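Local coordinates for protein iron Super-Oxide Dismutase (Plasmodium knowlesi, PDB 2AWP) that probably uses an iron cofactor to convert superoxide radicals into hydrogen peroxide and oxygen, protecting the cell from oxidative damage, at residues H90-Q98 against W185-K193; F107-H118 against R172-W180. One frame throughout, in Å; residues are numbered along the deposited sequence.

How the contacts relate
Two helix pairs in the C-terminal domain illustrate how segments far apart in sequence close a compact α/β unit. From the N terminus, the chain completes the alpha-hairpin region, then enters helix 92-101, whose start belongs to contact 1, and helix 104-117, which supplies the first side of contact 2. The three-stranded antiparallel sheet follows. Helix 172-179 then returns to 107-118, closing the inner loop, and helix 185-196 returns to 90-98, closing the outer one; the closures are nested, and each joins a helix before the sheet to one after it. Centred about 19 Å apart, the contacts still meet: Phe107 CB packs on Ile97 CG2 at 3.9 Å, and the Phe107 ring also touches Trp185.

Contact 1: residues H90-Q98 against W185-K193; sequences HGEIKEKIQ and WNFANENLK
The side-chain amide of Asn189 bonds to the backbone of His90 and Ile93 at the start of helix 92-101. ND2 donates to His90 O at 2.9 Å; this oxygen lies close to the amide plane of Asn189, while ND2 is tilted 25° from the carbonyl plane of His90. OD1 accepts from Ile93 N at 2.8 Å, the donor lying in the plane of the Asn189 side-chain carbonyl. Together the bonds fix the amide's rotation: one takes up an N-H in the first turn, the other holds a carbonyl just before it.

Among apolar contacts, Ile93 enters a hole formed by Trp185, Ala188, Asn189 and Leu192; with CG1 anti to the backbone N (chi1 -170°), that branch reaches Ala188 CB at 4.1 Å, and CG2 meets Trp185 CE3. Ile97 CD1 touches Trp185 CZ3.

Near the start of helix 185-196, Trp185 CB makes a CH-pi contact over one face of the His90 imidazole, and Asn186 OD1 approaches CE1 at its edge. A water joins His90 NE2 to Trp185 N.

Where the helix segments cross at 75°, Ile93 makes a single knob-into-hole contact within the C-terminal α/β domain of iron/manganese superoxide dismutases.

Contact 2: residues F107-H118 against R172-W180; sequences FKNEFSNVLCGH and RPSYVKAWW
This is a helix-helix contact on the C-terminal domain's sheet, with Trp180 packed against Lys108 and Phe111 at one end and Arg172 gripping Leu115 and His118 at the other. Helix 104-117 rests on strand 134-140 (Phe111 on Ile136), helix 172-179 on strand 151-158 (Trp179 on Cys157). Their short helical segments run roughly antiparallel at 145°, axes 9.4 Å apart.

The Trp180 indole is sandwiched: Lys108 CG lies over one face, 3.8 Å from the centroid of the six-membered ring, and Trp179 CE3 covers the opposite face. Lys108 runs extended over the indole, antiparallel to the Trp180 side chain, placing CE above the five-membered ring. Phe107 CE2 comes in at the indole edge, 3.7 Å from Trp180 CH2. Phe111 turns its own ring edge to both tryptophans, CD2 to Trp180 and CE2 to Trp179.

This aromatic cluster belongs to the α/β C-terminal domain of the iron/manganese superoxide dismutase family, and the Trp179 side chain comes within about 7 Å of that of Asp158, a probable iron ligand.

Ser112 OG links the helices, accepting a bent bond from Trp180 NE1 at 2.9 Å and donating to Lys108 O at 2.6 Å. Val176 sets CG1 against Ser112 and CG2 against Leu115 CB, while Cys116 SG rests against Pro173.

The bend of Arg172 at chi3 (-64°) carries its guanidinium to the C-terminal end of helix 104-117. NH1 donates to Leu115 O at 2.9 Å and, just beyond the helix, to His118 O at 2.7 Å, both near the guanidinium plane; NH2 adds a weak bond to His118 O, and NE is held by Tyr164 OH.

Contact 1: residues H90-Q98 against W185-K193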
loop_
_atom_site.group_PDB
_atom_site.type_symbol
_atom_site.label_atom_id
_atom_site.label_comp_id
_atom_site.label_asym_id
_atom_site.label_seq_id
_atom_site.Cartn_x
_atom_site.Cartn_y
_atom_site.Cartn_z
ATOM N N HIS A 90 -1.465 -29.760 -10.918
ATOM C CA HIS A 90 -1.954 -31.050 -11.371
ATOM C C HIS A 90 -3.235 -30.793 -12.152
ATOM O O HIS A 90 -3.838 -29.720 -12.015
ATOM C CB HIS A 90 -2.207 -31.978 -10.174
ATOM C CG HIS A 90 -2.992 -31.345 -9.071
ATOM N ND1 HIS A 90 -4.369 -31.336 -9.047
ATOM C CD2 HIS A 90 -2.591 -30.699 -7.948
ATOM C CE1 HIS A 90 -4.786 -30.698 -7.966
ATOM N NE2 HIS A 90 -3.727 -30.301 -7.281
ATOM N N GLY A 91 -3.648 -31.753 -12.981
ATOM C CA GLY A 91 -4.829 -31.538 -13.804
ATOM C C GLY A 91 -4.512 -30.581 -14.945
ATOM O O GLY A 91 -3.368 -30.394 -15.308
ATOM N N GLU A 92 -5.538 -29.961 -15.486
ATOM C CA GLU A 92 -5.423 -29.164 -16.713
ATOM C C GLU A 92 -4.386 -28.033 -16.658
ATOM O O GLU A 92 -3.641 -27.817 -17.615
ATOM C CB GLU A 92 -6.803 -28.633 -17.102
ATOM C CG GLU A 92 -7.279 -29.171 -18.449
ATOM C CD GLU A 92 -7.690 -30.644 -18.423
ATOM O OE1 GLU A 92 -8.663 -30.984 -17.712
ATOM O OE2 GLU A 92 -7.052 -31.463 -19.131
ATOM N N ILE A 93 -4.326 -27.348 -15.512
ATOM C CA ILE A 93 -3.392 -26.251 -15.285
ATOM C C ILE A 93 -1.897 -26.639 -15.363
ATOM O O ILE A 93 -1.060 -25.853 -15.784
ATOM C CB ILE A 93 -3.716 -25.493 -13.941
ATOM C CG1 ILE A 93 -2.893 -24.200 -13.826
ATOM C CG2 ILE A 93 -3.440 -26.383 -12.710
ATOM C CD1 ILE A 93 -3.316 -23.139 -14.827
ATOM N N LYS A 94 -1.555 -27.851 -14.954
ATOM C CA LYS A 94 -0.182 -28.323 -15.090
ATOM C C LYS A 94 0.287 -28.289 -16.567
ATOM O O LYS A 94 1.390 -27.827 -16.881
ATOM C CB LYS A 94 -0.124 -29.756 -14.588
ATOM C CG LYS A 94 1.208 -30.436 -14.739
ATOM C CD LYS A 94 1.046 -31.886 -14.297
ATOM C CE LYS A 94 2.339 -32.448 -13.799
ATOM N NZ LYS A 94 2.935 -31.683 -12.639
ATOM N N GLU A 95 -0.537 -28.833 -17.446
ATOM C CA GLU A 95 -0.194 -28.933 -18.862
ATOM C C GLU A 95 -0.190 -27.553 -19.524
ATOM O O GLU A 95 0.688 -27.255 -20.310
ATOM C CB GLU A 95 -1.118 -29.922 -19.575
ATOM C CG GLU A 95 -1.046 -31.361 -19.022
ATOM C CD GLU A 95 -2.372 -32.129 -19.180
ATOM O OE1 GLU A 95 -2.867 -32.243 -20.333
ATOM O OE2 GLU A 95 -2.933 -32.604 -18.155
ATOM N N LYS A 96 -1.140 -26.696 -19.159
ATOM C CA LYS A 96 -1.228 -25.320 -19.661
ATOM C C LYS A 96 -0.009 -24.484 -19.252
ATOM O O LYS A 96 0.518 -23.688 -20.060
ATOM C CB LYS A 96 -2.523 -24.634 -19.166
ATOM C CG LYS A 96 -2.840 -23.299 -19.862
ATOM C CD LYS A 96 -3.378 -23.478 -21.259
ATOM C CE LYS A 96 -3.584 -22.125 -21.925
ATOM N NZ LYS A 96 -3.747 -22.245 -23.384
ATOM N N ILE A 97 0.432 -24.647 -18.005
ATOM C CA ILE A 97 1.654 -23.991 -17.552
ATOM C C ILE A 97 2.897 -24.485 -18.323
ATOM O O ILE A 97 3.780 -23.695 -18.727
ATOM C CB ILE A 97 1.852 -24.154 -15.983
ATOM C CG1 ILE A 97 0.888 -23.197 -15.247
ATOM C CG2 ILE A 97 3.306 -23.883 -15.613
ATOM C CD1 ILE A 97 0.708 -23.422 -13.725
ATOM N N GLN A 98 2.984 -25.799 -18.511
ATOM C CA GLN A 98 4.055 -26.356 -19.366
ATOM C C GLN A 98 4.061 -25.658 -20.735
ATOM O O GLN A 98 5.110 -25.253 -21.223
ATOM C CB GLN A 98 3.908 -27.884 -19.540
ATOM C CG GLN A 98 4.167 -28.684 -18.267
ATOM C CD GLN A 98 3.569 -30.079 -18.300
ATOM O OE1 GLN A 98 2.869 -30.453 -19.258
ATOM N NE2 GLN A 98 3.840 -30.867 -17.246
ATOM N N TRP A 185 -4.407 -25.444 -6.725
ATOM C CA TRP A 185 -4.502 -25.816 -8.145
ATOM C C TRP A 185 -5.895 -26.284 -8.527
ATOM O O TRP A 185 -6.292 -26.143 -9.679
ATOM C CB TRP A 185 -3.469 -26.888 -8.475
ATOM C CG TRP A 185 -2.066 -26.438 -8.167
ATOM C CD1 TRP A 185 -1.209 -26.960 -7.207
ATOM C CD2 TRP A 185 -1.362 -25.367 -8.787
ATOM N NE1 TRP A 185 -0.006 -26.287 -7.227
ATOM C CE2 TRP A 185 -0.071 -25.308 -8.189
ATOM C CE3 TRP A 185 -1.685 -24.451 -9.813
ATOM C CZ2 TRP A 185 0.892 -24.357 -8.576
ATOM C CZ3 TRP A 185 -0.725 -23.513 -10.201
ATOM C CH2 TRP A 185 0.554 -23.484 -9.589
ATOM N N ASN A 186 -6.652 -26.813 -7.564
ATOM C CA ASN A 186 -8.040 -27.159 -7.848
ATOM C C ASN A 186 -8.827 -25.911 -8.245
ATOM O O ASN A 186 -9.607 -25.945 -9.203
ATOM C CB ASN A 186 -8.714 -27.904 -6.677
ATOM C CG ASN A 186 -7.948 -29.132 -6.263
ATOM O OD1 ASN A 186 -7.547 -29.929 -7.105
ATOM N ND2 ASN A 186 -7.694 -29.275 -4.961
ATOM N N PHE A 187 -8.636 -24.817 -7.506
ATOM C CA PHE A 187 -9.247 -23.532 -7.892
ATOM C C PHE A 187 -8.794 -23.069 -9.277
ATOM O O PHE A 187 -9.628 -22.655 -10.097
ATOM C CB PHE A 187 -8.975 -22.418 -6.854
ATOM C CG PHE A 187 -9.842 -21.177 -7.042
ATOM C CD1 PHE A 187 -11.243 -21.279 -7.064
ATOM C CD2 PHE A 187 -9.249 -19.900 -7.157
ATOM C CE1 PHE A 187 -12.061 -20.133 -7.203
ATOM C CE2 PHE A 187 -10.039 -18.749 -7.330
ATOM C CZ PHE A 187 -11.461 -18.867 -7.355
ATOM N N ALA A 188 -7.482 -23.116 -9.536
ATOM C CA ALA A 188 -6.946 -22.710 -10.845
ATOM C C ALA A 188 -7.634 -23.500 -11.990
ATOM O O ALA A 188 -7.950 -22.941 -13.046
ATOM C CB ALA A 188 -5.455 -22.962 -10.894
ATOM N N ASN A 189 -7.830 -24.798 -11.762
ATOM C CA ASN A 189 -8.436 -25.716 -12.745
ATOM C C ASN A 189 -9.872 -25.352 -13.024
ATOM O O ASN A 189 -10.311 -25.347 -14.162
ATOM C CB ASN A 189 -8.339 -27.155 -12.249
ATOM C CG ASN A 189 -7.029 -27.790 -12.622
ATOM O OD1 ASN A 189 -6.424 -27.414 -13.610
ATOM N ND2 ASN A 189 -6.587 -28.758 -11.840
ATOM N N GLU A 190 -10.584 -25.002 -11.966
ATOM C CA GLU A 190 -11.946 -24.567 -12.105
ATOM C C GLU A 190 -12.035 -23.285 -12.943
ATOM O O GLU A 190 -12.904 -23.165 -13.822
ATOM C CB GLU A 190 -12.545 -24.368 -10.730
ATOM C CG GLU A 190 -13.897 -23.721 -10.756
ATOM C CD GLU A 190 -14.446 -23.485 -9.359
ATOM O OE1 GLU A 190 -13.788 -23.873 -8.368
ATOM O OE2 GLU A 190 -15.542 -22.895 -9.267
ATOM N N ASN A 191 -11.124 -22.349 -12.685
ATOM C CA ASN A 191 -11.099 -21.084 -13.398
ATOM C C ASN A 191 -10.697 -21.279 -14.864
ATOM O O ASN A 191 -11.268 -20.661 -15.770
ATOM C CB ASN A 191 -10.168 -20.093 -12.680
ATOM C CG ASN A 191 -10.722 -19.669 -11.317
ATOM O OD1 ASN A 191 -11.942 -19.515 -11.158
ATOM N ND2 ASN A 191 -9.838 -19.503 -10.330
ATOM N N LEU A 192 -9.713 -22.132 -15.082
ATOM C CA LEU A 192 -9.237 -22.427 -16.441
ATOM C C LEU A 192 -10.349 -23.000 -17.314
ATOM O O LEU A 192 -10.564 -22.522 -18.420
ATOM C CB LEU A 192 -8.053 -23.393 -16.407
ATOM C CG LEU A 192 -7.319 -23.712 -17.723
ATOM C CD1 LEU A 192 -6.725 -22.452 -18.428
ATOM C CD2 LEU A 192 -6.229 -24.791 -17.502
ATOM N N LYS A 193 -11.048 -24.018 -16.803
ATOM C CA LYS A 193 -12.154 -24.632 -17.517
ATOM C C LYS A 193 -13.224 -23.616 -17.910
ATOM O O LYS A 193 -13.718 -23.649 -19.053
ATOM C CB LYS A 193 -12.763 -25.801 -16.708
ATOM C CG LYS A 193 -14.050 -26.375 -17.324
ATOM C CD LYS A 193 -14.647 -27.515 -16.500
ATOM C CE LYS A 193 -15.937 -28.048 -17.146
ATOM N NZ LYS A 193 -16.463 -29.266 -16.433
HETATM O O HOH W 1 -4.080 -28.140 -5.011
#

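Contact 2: residues F107-H118 against R172-W180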
loop_
_atom_site.group_PDB
_atom_site.type_symbol
_atom_site.label_atom_id
_atom_site.label_comp_id
_atom_site.label_asym_id
_atom_site.label_seq_id
_atom_site.Cartn_x
_atom_site.Cartn_y
_atom_site.Cartn_z
ATOM N N PHE A 107 7.427 -20.727 -14.411
ATOM C CA PHE A 107 6.285 -19.919 -13.984
ATOM C C PHE A 107 6.503 -19.367 -12.552
ATOM O O PHE A 107 6.302 -18.167 -12.290
ATOM C CB PHE A 107 4.970 -20.703 -14.098
ATOM C CG PHE A 107 3.864 -20.125 -13.276
ATOM C CD1 PHE A 107 3.312 -18.894 -13.603
ATOM C CD2 PHE A 107 3.403 -20.795 -12.137
ATOM C CE1 PHE A 107 2.308 -18.327 -12.790
ATOM C CE2 PHE A 107 2.387 -20.259 -11.345
ATOM C CZ PHE A 107 1.833 -19.028 -11.678
ATOM N N LYS A 108 6.939 -20.254 -11.650
ATOM C CA LYS A 108 7.143 -19.937 -10.232
ATOM C C LYS A 108 8.155 -18.802 -10.069
ATOM O O LYS A 108 7.942 -17.855 -9.277
ATOM C CB LYS A 108 7.647 -21.196 -9.503
ATOM C CG LYS A 108 7.868 -21.010 -8.016
ATOM C CD LYS A 108 7.887 -22.370 -7.321
ATOM C CE LYS A 108 8.419 -22.242 -5.918
ATOM N NZ LYS A 108 8.576 -23.588 -5.334
ATOM N N ASN A 109 9.245 -18.895 -10.839
ATOM C CA ASN A 109 10.279 -17.863 -10.863
ATOM C C ASN A 109 9.803 -16.496 -11.321
ATOM O O ASN A 109 10.076 -15.501 -10.644
ATOM C CB ASN A 109 11.509 -18.313 -11.644
ATOM C CG ASN A 109 12.307 -19.375 -10.886
ATOM O OD1 ASN A 109 12.142 -19.535 -9.674
ATOM N ND2 ASN A 109 13.161 -20.115 -11.596
ATOM N N GLU A 110 9.102 -16.447 -12.461
ATOM C CA GLU A 110 8.582 -15.183 -12.966
ATOM C C GLU A 110 7.500 -14.617 -12.044
ATOM O O GLU A 110 7.514 -13.441 -11.764
ATOM C CB GLU A 110 8.029 -15.330 -14.383
ATOM C CG GLU A 110 8.985 -16.058 -15.321
ATOM C CD GLU A 110 8.375 -16.354 -16.698
ATOM O OE1 GLU A 110 7.400 -15.634 -17.108
ATOM O OE2 GLU A 110 8.880 -17.329 -17.325
ATOM N N PHE A 111 6.582 -15.454 -11.573
ATOM C CA PHE A 111 5.528 -14.988 -10.678
ATOM C C PHE A 111 6.092 -14.408 -9.399
ATOM O O PHE A 111 5.665 -13.334 -8.990
ATOM C CB PHE A 111 4.487 -16.064 -10.340
ATOM C CG PHE A 111 3.172 -15.498 -9.867
ATOM C CD1 PHE A 111 2.610 -14.381 -10.487
ATOM C CD2 PHE A 111 2.473 -16.098 -8.829
ATOM C CE1 PHE A 111 1.367 -13.852 -10.058
ATOM C CE2 PHE A 111 1.221 -15.593 -8.408
ATOM C CZ PHE A 111 0.673 -14.477 -9.025
ATOM N N SER A 112 7.067 -15.100 -8.798
ATOM C CA SER A 112 7.712 -14.631 -7.570
ATOM C C SER A 112 8.415 -13.287 -7.786
ATOM O O SER A 112 8.354 -12.404 -6.925
ATOM C CB SER A 112 8.701 -15.675 -7.055
ATOM O OG SER A 112 8.044 -16.923 -6.822
ATOM N N ASN A 113 9.061 -13.140 -8.946
ATOM C CA ASN A 113 9.728 -11.895 -9.340
ATOM C C ASN A 113 8.753 -10.725 -9.448
ATOM O O ASN A 113 8.986 -9.631 -8.905
ATOM C CB ASN A 113 10.481 -12.068 -10.656
ATOM C CG ASN A 113 11.788 -12.851 -10.482
ATOM O OD1 ASN A 113 12.266 -13.040 -9.359
ATOM N ND2 ASN A 113 12.352 -13.335 -11.603
ATOM N N VAL A 114 7.651 -10.968 -10.129
ATOM C CA VAL A 114 6.611 -9.953 -10.243
ATOM C C VAL A 114 6.044 -9.545 -8.884
ATOM O O VAL A 114 5.939 -8.343 -8.589
ATOM C CB VAL A 114 5.483 -10.393 -11.211
ATOM C CG1 VAL A 114 4.222 -9.470 -11.039
ATOM C CG2 VAL A 114 6.013 -10.337 -12.645
ATOM N N LEU A 115 5.640 -10.538 -8.088
ATOM C CA LEU A 115 5.122 -10.321 -6.730
ATOM C C LEU A 115 6.098 -9.564 -5.833
ATOM O O LEU A 115 5.706 -8.623 -5.117
ATOM C CB LEU A 115 4.748 -11.679 -6.068
ATOM C CG LEU A 115 3.519 -12.360 -6.684
ATOM C CD1 LEU A 115 3.431 -13.790 -6.218
ATOM C CD2 LEU A 115 2.192 -11.599 -6.375
ATOM N N CYS A 116 7.372 -9.961 -5.865
ATOM C CA CYS A 116 8.392 -9.268 -5.093
ATOM C C CYS A 116 8.666 -7.852 -5.567
ATOM O O CYS A 116 9.039 -6.992 -4.760
ATOM C CB CYS A 116 9.704 -10.058 -5.075
ATOM S SG CYS A 116 9.650 -11.514 -4.058
ATOM N N GLY A 117 8.501 -7.616 -6.867
ATOM C CA GLY A 117 8.876 -6.345 -7.455
ATOM C C GLY A 117 7.789 -5.281 -7.389
ATOM O O GLY A 117 8.064 -4.125 -7.644
ATOM N N HIS A 118 6.553 -5.631 -7.043
ATOM C CA HIS A 118 5.480 -4.618 -7.130
ATOM C C HIS A 118 5.643 -3.494 -6.103
ATOM O O HIS A 118 5.742 -3.775 -4.918
ATOM C CB HIS A 118 4.077 -5.223 -6.999
ATOM C CG HIS A 118 2.996 -4.249 -7.365
ATOM N ND1 HIS A 118 2.614 -4.025 -8.666
ATOM C CD2 HIS A 118 2.250 -3.408 -6.604
ATOM C CE1 HIS A 118 1.671 -3.097 -8.699
ATOM N NE2 HIS A 118 1.434 -2.706 -7.458
ATOM N N ARG A 172 8.766 -9.326 2.258
ATOM C CA ARG A 172 7.802 -9.805 1.277
ATOM C C ARG A 172 8.284 -11.077 0.585
ATOM O O ARG A 172 7.474 -11.963 0.363
ATOM C CB ARG A 172 7.459 -8.734 0.213
ATOM C CG ARG A 172 6.236 -9.120 -0.623
ATOM C CD ARG A 172 5.997 -8.241 -1.825
ATOM N NE ARG A 172 5.693 -6.867 -1.467
ATOM C CZ ARG A 172 5.577 -5.881 -2.348
ATOM N NH1 ARG A 172 5.737 -6.124 -3.657
ATOM N NH2 ARG A 172 5.318 -4.645 -1.922
ATOM N N PRO A 173 9.575 -11.147 0.185
ATOM C CA PRO A 173 10.008 -12.387 -0.491
ATOM C C PRO A 173 9.763 -13.667 0.283
ATOM O O PRO A 173 9.445 -14.701 -0.336
ATOM C CB PRO A 173 11.507 -12.163 -0.695
ATOM C CG PRO A 173 11.594 -10.681 -0.888
ATOM C CD PRO A 173 10.666 -10.148 0.182
ATOM N N SER A 174 9.915 -13.617 1.616
ATOM C CA SER A 174 9.635 -14.785 2.448
ATOM C C SER A 174 8.166 -15.122 2.456
ATOM O O SER A 174 7.806 -16.289 2.453
ATOM C CB SER A 174 10.153 -14.628 3.873
ATOM O OG SER A 174 11.561 -14.721 3.822
ATOM N N TYR A 175 7.317 -14.101 2.445
ATOM C CA TYR A 175 5.885 -14.334 2.304
ATOM C C TYR A 175 5.546 -15.012 0.974
ATOM O O TYR A 175 4.716 -15.906 0.939
ATOM C CB TYR A 175 5.129 -13.021 2.409
ATOM C CG TYR A 175 3.727 -12.993 1.791
ATOM C CD1 TYR A 175 2.648 -13.653 2.402
ATOM C CD2 TYR A 175 3.479 -12.236 0.636
ATOM C CE1 TYR A 175 1.356 -13.589 1.837
ATOM C CE2 TYR A 175 2.217 -12.174 0.068
ATOM C CZ TYR A 175 1.152 -12.846 0.677
ATOM O OH TYR A 175 -0.102 -12.743 0.123
ATOM N N VAL A 176 6.147 -14.518 -0.110
ATOM C CA VAL A 176 5.912 -15.061 -1.470
ATOM C C VAL A 176 6.361 -16.529 -1.526
ATOM O O VAL A 176 5.634 -17.391 -2.030
ATOM C CB VAL A 176 6.594 -14.172 -2.553
ATOM C CG1 VAL A 176 6.592 -14.837 -3.968
ATOM C CG2 VAL A 176 5.919 -12.819 -2.576
ATOM N N LYS A 177 7.518 -16.819 -0.943
ATOM C CA LYS A 177 8.039 -18.182 -0.904
ATOM C C LYS A 177 7.104 -19.130 -0.130
ATOM O O LYS A 177 6.822 -20.241 -0.581
ATOM C CB LYS A 177 9.453 -18.166 -0.295
ATOM C CG LYS A 177 10.283 -19.407 -0.573
ATOM C CD LYS A 177 11.795 -19.090 -0.480
ATOM C CE LYS A 177 12.380 -18.720 -1.834
ATOM N NZ LYS A 177 12.691 -19.903 -2.736
ATOM N N ALA A 178 6.620 -18.685 1.029
ATOM C CA ALA A 178 5.702 -19.467 1.848
ATOM C C ALA A 178 4.338 -19.736 1.156
ATOM O O ALA A 178 3.686 -20.782 1.361
ATOM C CB ALA A 178 5.509 -18.772 3.206
ATOM N N TRP A 179 3.924 -18.771 0.343
ATOM C CA TRP A 179 2.649 -18.796 -0.370
ATOM C C TRP A 179 2.562 -19.978 -1.356
ATOM O O TRP A 179 1.474 -20.530 -1.557
ATOM C CB TRP A 179 2.458 -17.471 -1.098
ATOM C CG TRP A 179 1.158 -17.388 -1.857
ATOM C CD1 TRP A 179 -0.066 -17.019 -1.355
ATOM C CD2 TRP A 179 0.959 -17.671 -3.247
ATOM N NE1 TRP A 179 -1.016 -17.055 -2.353
ATOM C CE2 TRP A 179 -0.412 -17.445 -3.525
ATOM C CE3 TRP A 179 1.807 -18.091 -4.291
ATOM C CZ2 TRP A 179 -0.960 -17.624 -4.802
ATOM C CZ3 TRP A 179 1.258 -18.262 -5.558
ATOM C CH2 TRP A 179 -0.121 -18.045 -5.796
ATOM N N TRP A 180 3.710 -20.366 -1.941
ATOM C CA TRP A 180 3.798 -21.554 -2.802
ATOM C C TRP A 180 3.328 -22.846 -2.117
ATOM O O TRP A 180 2.837 -23.767 -2.778
ATOM C CB TRP A 180 5.201 -21.674 -3.457
ATOM C CG TRP A 180 5.439 -20.500 -4.418
ATOM C CD1 TRP A 180 6.228 -19.405 -4.194
ATOM C CD2 TRP A 180 4.817 -20.286 -5.704
ATOM N NE1 TRP A 180 6.149 -18.535 -5.254
ATOM C CE2 TRP A 180 5.303 -19.047 -6.200
ATOM C CE3 TRP A 180 3.894 -21.013 -6.474
ATOM C CZ2 TRP A 180 4.918 -18.521 -7.461
ATOM C CZ3 TRP A 180 3.515 -20.510 -7.742
ATOM C CH2 TRP A 180 4.027 -19.272 -8.215
#